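Local atomic coordinates of importin subunit beta-1 (Saccharomyces cerevisiae, PDB entry 5OWU), a protein that carries proteins into the nucleus by associating with importin alpha, the subunit that binds the classical nuclear localization signal of the cargo. Residues F37-A41 with T64-L69; K93-K97 with I122-E126; Y496-V500 with T525-E529. All blocks are in the same frame, centred on the assembly; numbering follows the deposited sequence. Where two conformers were deposited one is given.

Contact 1: residues F37-A41 with T64-L69; sequences FLQFA and TLKNEL
Leu-65 meets three residues of 37-41 through CD1: this methyl lies 3.7 Å from Ala-41 CB and also reaches Phe-37 CZ and Phe-40 CE2. Its CG stands anti to the backbone N (chi1 -180°), which carries both methyls across to the other helix, where CD2 rests 3.7 Å from Ala-41 O. The two phenylalanine rings reach over beside it. Phe-37 offers its rim to Glu-68, CE1 lying 3.8 Å from CB, and to Leu-69 CD2; the ring of Phe-40 receives Thr-64 CG2 edge-on and in plane, 3.8 Å from CZ. An alanine in place of Leu-65 would take away both methyls, and a gap is likely to open between Ala-41 and the two rings. Glu-68 packs through CB and CG, the latter 4.1 Å from Phe-40 CE2, while its carboxylate makes a salt bridge with Arg-83, which also makes a cation-pi contact with Phe-37. Thr-64 OG1 bonds back to Leu-60 O. Leu-65 also touches Leu-118 of helix 109-126. Side chains interlocking between the two helices of a repeat, as here near the C-terminal end of helix 55-67, are characteristic of HEAT repeats, in this case HEAT 2.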
loop_
_atom_site.group_PDB
_atom_site.type_symbol
_atom_site.label_atom_id
_atom_site.label_comp_id
_atom_site.label_asym_id
_atom_site.label_seq_id
_atom_site.Cartn_x
_atom_site.Cartn_y
_atom_site.Cartn_z
ATOM N N PHE A 37 -35.560 14.553 -7.383
ATOM C CA PHE A 37 -34.882 13.855 -6.299
ATOM C C PHE A 37 -35.770 13.749 -5.067
ATOM O O PHE A 37 -35.763 12.724 -4.383
ATOM C CB PHE A 37 -33.571 14.552 -5.942
ATOM C CG PHE A 37 -32.754 13.788 -4.941
ATOM C CD1 PHE A 37 -32.122 12.617 -5.307
ATOM C CD2 PHE A 37 -32.639 14.225 -3.631
ATOM C CE1 PHE A 37 -31.376 11.897 -4.386
ATOM C CE2 PHE A 37 -31.897 13.509 -2.707
ATOM C CZ PHE A 37 -31.271 12.347 -3.084
ATOM N N LEU A 38 -36.533 14.798 -4.758
ATOM C CA LEU A 38 -37.437 14.736 -3.613
ATOM C C LEU A 38 -38.334 13.508 -3.699
ATOM O O LEU A 38 -38.429 12.720 -2.749
ATOM C CB LEU A 38 -38.275 16.018 -3.538
ATOM C CG LEU A 38 -39.121 16.291 -2.283
ATOM C CD1 LEU A 38 -39.673 17.706 -2.357
ATOM C CD2 LEU A 38 -40.270 15.314 -2.092
ATOM N N GLN A 39 -38.999 13.322 -4.843
ATOM C CA GLN A 39 -39.901 12.182 -4.985
ATOM C C GLN A 39 -39.130 10.864 -4.984
ATOM O O GLN A 39 -39.561 9.889 -4.364
ATOM C CB GLN A 39 -40.734 12.320 -6.265
ATOM C CG GLN A 39 -41.758 11.207 -6.439
ATOM C CD GLN A 39 -42.565 11.319 -7.731
ATOM O OE1 GLN A 39 -42.051 11.738 -8.771
ATOM N NE2 GLN A 39 -43.836 10.933 -7.667
ATOM N N PHE A 40 -38.002 10.808 -5.693
ATOM C CA PHE A 40 -37.176 9.601 -5.710
ATOM C C PHE A 40 -36.819 9.154 -4.290
ATOM O O PHE A 40 -36.949 7.975 -3.935
ATOM C CB PHE A 40 -35.920 9.883 -6.538
ATOM C CG PHE A 40 -34.874 8.819 -6.451
ATOM C CD1 PHE A 40 -34.872 7.757 -7.334
ATOM C CD2 PHE A 40 -33.875 8.892 -5.496
ATOM C CE1 PHE A 40 -33.899 6.777 -7.261
ATOM C CE2 PHE A 40 -32.905 7.916 -5.412
ATOM C CZ PHE A 40 -32.916 6.855 -6.296
ATOM N N ALA A 41 -36.382 10.096 -3.456
ATOM C CA ALA A 41 -35.987 9.760 -2.090
ATOM C C ALA A 41 -37.191 9.356 -1.246
ATOM O O ALA A 41 -37.136 8.360 -0.506
ATOM C CB ALA A 41 -35.258 10.944 -1.457
ATOM N N THR A 64 -29.782 2.265 -2.808
ATOM C CA THR A 64 -29.656 3.224 -3.902
ATOM C C THR A 64 -29.795 4.649 -3.382
ATOM O O THR A 64 -28.984 5.534 -3.712
ATOM C CB THR A 64 -30.704 2.941 -4.986
ATOM O OG1 THR A 64 -30.599 1.582 -5.425
ATOM C CG2 THR A 64 -30.499 3.862 -6.190
ATOM N N LEU A 65 -30.796 4.891 -2.533
ATOM C CA LEU A 65 -30.877 6.217 -1.928
ATOM C C LEU A 65 -29.611 6.531 -1.129
ATOM O O LEU A 65 -29.057 7.634 -1.239
ATOM C CB LEU A 65 -32.122 6.323 -1.058
ATOM C CG LEU A 65 -32.312 7.678 -0.378
ATOM C CD1 LEU A 65 -32.244 8.860 -1.373
ATOM C CD2 LEU A 65 -33.625 7.673 0.361
ATOM N N LYS A 66 -29.108 5.564 -0.351
ATOM C CA LYS A 66 -27.874 5.789 0.403
ATOM C C LYS A 66 -26.748 6.214 -0.518
ATOM O O LYS A 66 -25.976 7.127 -0.197
ATOM C CB LYS A 66 -27.462 4.526 1.166
ATOM C CG LYS A 66 -26.025 4.559 1.738
ATOM C CD LYS A 66 -25.548 3.187 2.115
ATOM C CE LYS A 66 -25.055 2.424 0.894
ATOM N NZ LYS A 66 -23.578 2.561 0.705
ATOM N N ASN A 67 -26.621 5.545 -1.658
ATOM C CA ASN A 67 -25.570 5.872 -2.606
ATOM C C ASN A 67 -25.813 7.192 -3.321
ATOM O O ASN A 67 -24.908 7.665 -4.011
ATOM C CB ASN A 67 -25.421 4.747 -3.625
ATOM C CG ASN A 67 -24.744 3.521 -3.038
ATOM O OD1 ASN A 67 -23.962 3.621 -2.083
ATOM N ND2 ASN A 67 -25.039 2.359 -3.603
ATOM N N GLU A 68 -26.993 7.793 -3.181
ATOM C CA GLU A 68 -27.189 9.171 -3.630
ATOM C C GLU A 68 -26.982 10.193 -2.512
ATOM O O GLU A 68 -27.247 11.384 -2.714
ATOM C CB GLU A 68 -28.589 9.340 -4.225
ATOM C CG GLU A 68 -28.846 8.494 -5.464
ATOM C CD GLU A 68 -27.896 8.816 -6.604
ATOM O OE1 GLU A 68 -27.536 9.998 -6.759
ATOM O OE2 GLU A 68 -27.498 7.887 -7.335
ATOM N N LEU A 69 -26.520 9.760 -1.345
ATOM C CA LEU A 69 -26.371 10.635 -0.192
ATOM C C LEU A 69 -24.948 10.708 0.338
ATOM O O LEU A 69 -24.562 11.741 0.892
ATOM C CB LEU A 69 -27.305 10.177 0.942
ATOM C CG LEU A 69 -28.803 10.360 0.697
ATOM C CD1 LEU A 69 -29.617 9.744 1.825
ATOM C CD2 LEU A 69 -29.153 11.828 0.533
#

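Contact 2: residues K93-K97 with I122-E126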
loop_
_atom_site.group_PDB
_atom_site.type_symbol
_atom_site.label_atom_id
_atom_site.label_comp_id
_atom_site.label_asym_id
_atom_site.label_seq_id
_atom_site.Cartn_x
_atom_site.Cartn_y
_atom_site.Cartn_z
ATOM N N LYS A 93 -38.024 15.271 4.119
ATOM C CA LYS A 93 -36.970 14.817 5.023
ATOM C C LYS A 93 -37.561 14.073 6.209
ATOM O O LYS A 93 -37.149 12.951 6.525
ATOM C CB LYS A 93 -36.147 16.007 5.518
ATOM C CG LYS A 93 -35.154 16.598 4.528
ATOM C CD LYS A 93 -34.156 17.474 5.289
ATOM C CE LYS A 93 -33.186 18.212 4.377
ATOM N NZ LYS A 93 -33.827 19.327 3.609
ATOM N N ASN A 94 -38.541 14.690 6.877
ATOM C CA ASN A 94 -39.130 14.073 8.060
ATOM C C ASN A 94 -39.750 12.720 7.735
ATOM O O ASN A 94 -39.608 11.764 8.509
ATOM C CB ASN A 94 -40.172 15.004 8.677
ATOM C CG ASN A 94 -39.552 16.240 9.301
ATOM O OD1 ASN A 94 -38.338 16.313 9.485
ATOM N ND2 ASN A 94 -40.388 17.217 9.636
ATOM N N GLN A 95 -40.444 12.613 6.600
ATOM C CA GLN A 95 -41.046 11.327 6.256
ATOM C C GLN A 95 -39.984 10.276 5.957
ATOM O O GLN A 95 -40.125 9.115 6.358
ATOM C CB GLN A 95 -41.998 11.476 5.069
ATOM C CG GLN A 95 -43.454 11.700 5.470
ATOM C CD GLN A 95 -44.106 10.448 6.046
ATOM O OE1 GLN A 95 -43.680 9.925 7.077
ATOM N NE2 GLN A 95 -45.140 9.960 5.372
ATOM N N ILE A 96 -38.914 10.658 5.254
ATOM C CA ILE A 96 -37.859 9.701 4.923
ATOM C C ILE A 96 -37.185 9.198 6.196
ATOM O O ILE A 96 -36.957 7.995 6.365
ATOM C CB ILE A 96 -36.837 10.338 3.966
ATOM C CG1 ILE A 96 -37.506 10.671 2.624
ATOM C CG2 ILE A 96 -35.639 9.419 3.761
ATOM C CD1 ILE A 96 -36.681 11.552 1.724
ATOM N N LYS A 97 -36.848 10.118 7.105
ATOM C CA LYS A 97 -36.204 9.730 8.356
ATOM C C LYS A 97 -37.113 8.825 9.175
ATOM O O LYS A 97 -36.666 7.805 9.711
ATOM C CB LYS A 97 -35.839 10.971 9.166
ATOM C CG LYS A 97 -34.814 11.886 8.534
ATOM C CD LYS A 97 -34.473 12.984 9.529
ATOM C CE LYS A 97 -34.120 14.284 8.877
ATOM N NZ LYS A 97 -33.897 15.333 9.917
ATOM N N ILE A 122 -27.831 9.803 6.058
ATOM C CA ILE A 122 -28.554 11.029 6.374
ATOM C C ILE A 122 -27.908 11.719 7.569
ATOM O O ILE A 122 -27.681 12.932 7.557
ATOM C CB ILE A 122 -30.042 10.726 6.626
ATOM C CG1 ILE A 122 -30.703 10.210 5.342
ATOM C CG2 ILE A 122 -30.774 11.977 7.124
ATOM C CD1 ILE A 122 -32.030 9.515 5.582
ATOM N N ALA A 123 -27.599 10.951 8.618
ATOM C CA ALA A 123 -26.958 11.515 9.802
ATOM C C ALA A 123 -25.638 12.174 9.447
ATOM O O ALA A 123 -25.317 13.249 9.958
ATOM C CB ALA A 123 -26.731 10.425 10.856
ATOM N N ASP A 124 -24.848 11.531 8.586
ATOM C CA ASP A 124 -23.582 12.116 8.177
ATOM C C ASP A 124 -23.793 13.456 7.499
ATOM O O ASP A 124 -22.913 14.320 7.557
ATOM C CB ASP A 124 -22.830 11.165 7.250
ATOM C CG ASP A 124 -22.113 10.057 8.008
ATOM O OD1 ASP A 124 -21.989 10.162 9.241
ATOM O OD2 ASP A 124 -21.670 9.082 7.375
ATOM N N ILE A 125 -24.944 13.656 6.855
ATOM C CA ILE A 125 -25.221 14.985 6.312
ATOM C C ILE A 125 -25.700 15.942 7.401
ATOM O O ILE A 125 -25.226 17.076 7.497
ATOM C CB ILE A 125 -26.244 14.895 5.171
ATOM C CG1 ILE A 125 -25.622 14.185 3.973
ATOM C CG2 ILE A 125 -26.710 16.303 4.764
ATOM C CD1 ILE A 125 -26.645 13.610 3.015
ATOM N N GLU A 126 -26.652 15.518 8.228
ATOM C CA GLU A 126 -27.388 16.459 9.065
ATOM C C GLU A 126 -26.710 16.771 10.400
ATOM O O GLU A 126 -26.724 17.925 10.836
ATOM C CB GLU A 126 -28.796 15.930 9.318
ATOM C CG GLU A 126 -29.644 15.833 8.032
ATOM C CD GLU A 126 -31.133 15.907 8.304
ATOM O OE1 GLU A 126 -31.539 15.794 9.482
ATOM O OE2 GLU A 126 -31.904 16.083 7.336
HETATM O O HOH W 1 -33.597 18.032 8.766
#
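Glu-126 OE2 is held by two donors: Trp-84 NE1 gives it a hydrogen bond, and water 1 a weak one at 3.0 Å. Lys-93 CD, an aliphatic carbon, packs 3.3 Å from the same oxygen. The carboxylate belongs to helix 109-126 and reaches across to helix 90-104, its partner in HEAT 3; the axes of these segments cross at 141°, antiparallel but well splayed. They come no closer than 12.8 Å, and side chains span the gap, the polar ones by their length. Lys-97 comes from the opposite direction and forms a salt bridge with OE1 of Glu-126. The modelled NZ to OE1 separation of 2.4 Å is too short to be taken literally, but water 1, accepting from Lys-97 NZ at 2.9 Å, ties the ammonium to the other oxygen as well. Trp-132 adds a cation-pi contact to Lys-97. With the Lys-97 ammonium and the Trp-84 N-H beside it, this buried carboxylate would probably stay negatively charged. The charge of Lys-93 lies farther off. Its chain bends at the last torsion (chi4 72°) and takes NZ to the carbonyl oxygens of Val-88 and Ile-85, with Trp-84 as a cation-pi partner. Beside the charges, Ile-96 CG2 packs on Ile-122 CD1 at 4.0 Å.

Contact 3: residues Y496-V500 with T525-E529; sequences YPALV and TTMVE
Val-500 and Met-527 bring their CA atoms to 7.4 Å where helices 496-507 and 516-530 pack as an antiparallel pair, the axes of these segments 155° apart and 11.4 Å from each other. Met-527 makes the largest share of the contact. Its chain folds at chi2 and chi3 (-53° and -78°), which sets the terminal methyl over the face of Tyr-496: CE sits 3.5 Å from the ring centroid, almost straight above it, in a CH-pi contact. SD stays farther off, at 4.8 Å from the same centroid, a looser Met-aromatic contact. The methyl is closed in by Leu-499 CB and Val-500 CG2, the latter at 4.0 Å from CE. While one face of the ring carries the methyl, its hydroxyl runs on past the side chain to the backbone, and Tyr-496 OH donates a 2.7 Å hydrogen bond to Met-527 O, in the carbonyl plane and on a lone pair. Val-481 touches both Tyr-496 and Met-527, and Thr-538 touches the tyrosine, so helices 467-484 and 536-553 pack against the same HEAT 12 pair. The bond satisfies a buried phenol and fixes where its hydroxyl end lies, while the methyl over the face probably limits the tilt of the ring.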
loop_
_atom_site.group_PDB
_atom_site.type_symbol
_atom_site.label_atom_id
_atom_site.label_comp_id
_atom_site.label_asym_id
_atom_site.label_seq_id
_atom_site.Cartn_x
_atom_site.Cartn_y
_atom_site.Cartn_z
ATOM N N TYR A 496 30.145 -15.913 -9.429
ATOM C CA TYR A 496 29.126 -15.634 -10.441
ATOM C C TYR A 496 28.875 -16.822 -11.360
ATOM O O TYR A 496 27.705 -17.207 -11.530
ATOM C CB TYR A 496 29.521 -14.388 -11.242
ATOM C CG TYR A 496 28.525 -13.250 -11.141
ATOM C CD1 TYR A 496 28.282 -12.621 -9.929
ATOM C CD2 TYR A 496 27.838 -12.802 -12.258
ATOM C CE1 TYR A 496 27.386 -11.581 -9.831
ATOM C CE2 TYR A 496 26.931 -11.755 -12.171
ATOM C CZ TYR A 496 26.709 -11.152 -10.956
ATOM O OH TYR A 496 25.808 -10.113 -10.863
ATOM N N PRO A 497 29.891 -17.455 -11.963
ATOM C CA PRO A 497 29.620 -18.602 -12.846
ATOM C C PRO A 497 28.786 -19.675 -12.161
ATOM O O PRO A 497 27.690 -20.017 -12.626
ATOM C CB PRO A 497 31.024 -19.108 -13.209
ATOM C CG PRO A 497 31.903 -17.899 -13.062
ATOM C CD PRO A 497 31.325 -17.121 -11.907
ATOM N N ALA A 498 29.268 -20.165 -11.017
ATOM C CA ALA A 498 28.542 -21.204 -10.295
ATOM C C ALA A 498 27.111 -20.768 -9.997
ATOM O O ALA A 498 26.148 -21.457 -10.356
ATOM C CB ALA A 498 29.286 -21.553 -9.005
ATOM N N LEU A 499 26.952 -19.603 -9.368
ATOM C CA LEU A 499 25.611 -19.107 -9.081
ATOM C C LEU A 499 24.756 -19.092 -10.344
ATOM O O LEU A 499 23.649 -19.648 -10.369
ATOM C CB LEU A 499 25.691 -17.711 -8.447
ATOM C CG LEU A 499 26.231 -17.698 -7.017
ATOM C CD1 LEU A 499 26.575 -16.292 -6.576
ATOM C CD2 LEU A 499 25.224 -18.306 -6.076
ATOM N N VAL A 500 25.281 -18.518 -11.431
ATOM C CA VAL A 500 24.474 -18.434 -12.645
ATOM C C VAL A 500 24.105 -19.834 -13.113
ATOM O O VAL A 500 22.933 -20.133 -13.389
ATOM C CB VAL A 500 25.210 -17.627 -13.731
ATOM C CG1 VAL A 500 24.555 -17.808 -15.108
ATOM C CG2 VAL A 500 25.205 -16.153 -13.357
ATOM N N THR A 525 17.734 -11.909 -13.203
ATOM C CA THR A 525 17.681 -10.488 -13.507
ATOM C C THR A 525 18.670 -9.734 -12.633
ATOM O O THR A 525 19.470 -8.927 -13.127
ATOM C CB THR A 525 16.255 -9.973 -13.331
ATOM O OG1 THR A 525 15.410 -10.619 -14.299
ATOM C CG2 THR A 525 16.189 -8.476 -13.541
ATOM N N THR A 526 18.677 -10.039 -11.333
ATOM C CA THR A 526 19.667 -9.441 -10.445
ATOM C C THR A 526 21.076 -9.725 -10.953
ATOM O O THR A 526 21.912 -8.814 -11.035
ATOM C CB THR A 526 19.476 -9.973 -9.019
ATOM O OG1 THR A 526 18.205 -9.547 -8.514
ATOM C CG2 THR A 526 20.566 -9.475 -8.089
ATOM N N MET A 527 21.353 -10.981 -11.342
ATOM C CA MET A 527 22.707 -11.292 -11.788
ATOM C C MET A 527 23.081 -10.403 -12.961
ATOM O O MET A 527 24.214 -9.909 -13.051
ATOM C CB MET A 527 22.839 -12.761 -12.189
ATOM C CG MET A 527 22.444 -13.762 -11.134
ATOM S SD MET A 527 23.270 -13.486 -9.575
ATOM C CE MET A 527 24.900 -14.165 -9.889
ATOM N N VAL A 528 22.125 -10.171 -13.861
ATOM C CA VAL A 528 22.408 -9.339 -15.019
ATOM C C VAL A 528 22.710 -7.922 -14.568
ATOM O O VAL A 528 23.714 -7.320 -14.966
ATOM C CB VAL A 528 21.230 -9.370 -16.007
ATOM C CG1 VAL A 528 21.431 -8.328 -17.116
ATOM C CG2 VAL A 528 21.080 -10.746 -16.596
ATOM N N GLU A 529 21.871 -7.391 -13.684
ATOM C CA GLU A 529 21.932 -5.967 -13.401
ATOM C C GLU A 529 23.189 -5.605 -12.622
ATOM O O GLU A 529 23.700 -4.491 -12.764
ATOM C CB GLU A 529 20.654 -5.554 -12.679
ATOM C CG GLU A 529 19.439 -5.631 -13.634
ATOM C CD GLU A 529 18.099 -5.410 -12.960
ATOM O OE1 GLU A 529 17.979 -5.690 -11.747
ATOM O OE2 GLU A 529 17.157 -4.966 -13.659
#

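In the fold
From the N terminus, contact 1 closes the helical hairpin of 37-48 and 55-67, with 22 residues, 16 of them helical, between its segments. Contact 2 follows, with 24 residues between its segments, which lie on helices 90-104 and 109-126. Far along the chain contact 3 again spans 24 residues, between segments on helices 496-507 and 516-530. The three are in series; none nests or crosses. Contacts 1 and 2 nevertheless touch, as HEAT 2 stacks on HEAT 3: Ala-41 CB lies 3.5 Å from Ile-96 CD1, and Leu-69 meets Ile-122. Contact 3, in HEAT 12, stands across the chain's centre, its own centre about 61 Å from that of contact 1 and about 65 Å from contact 2's.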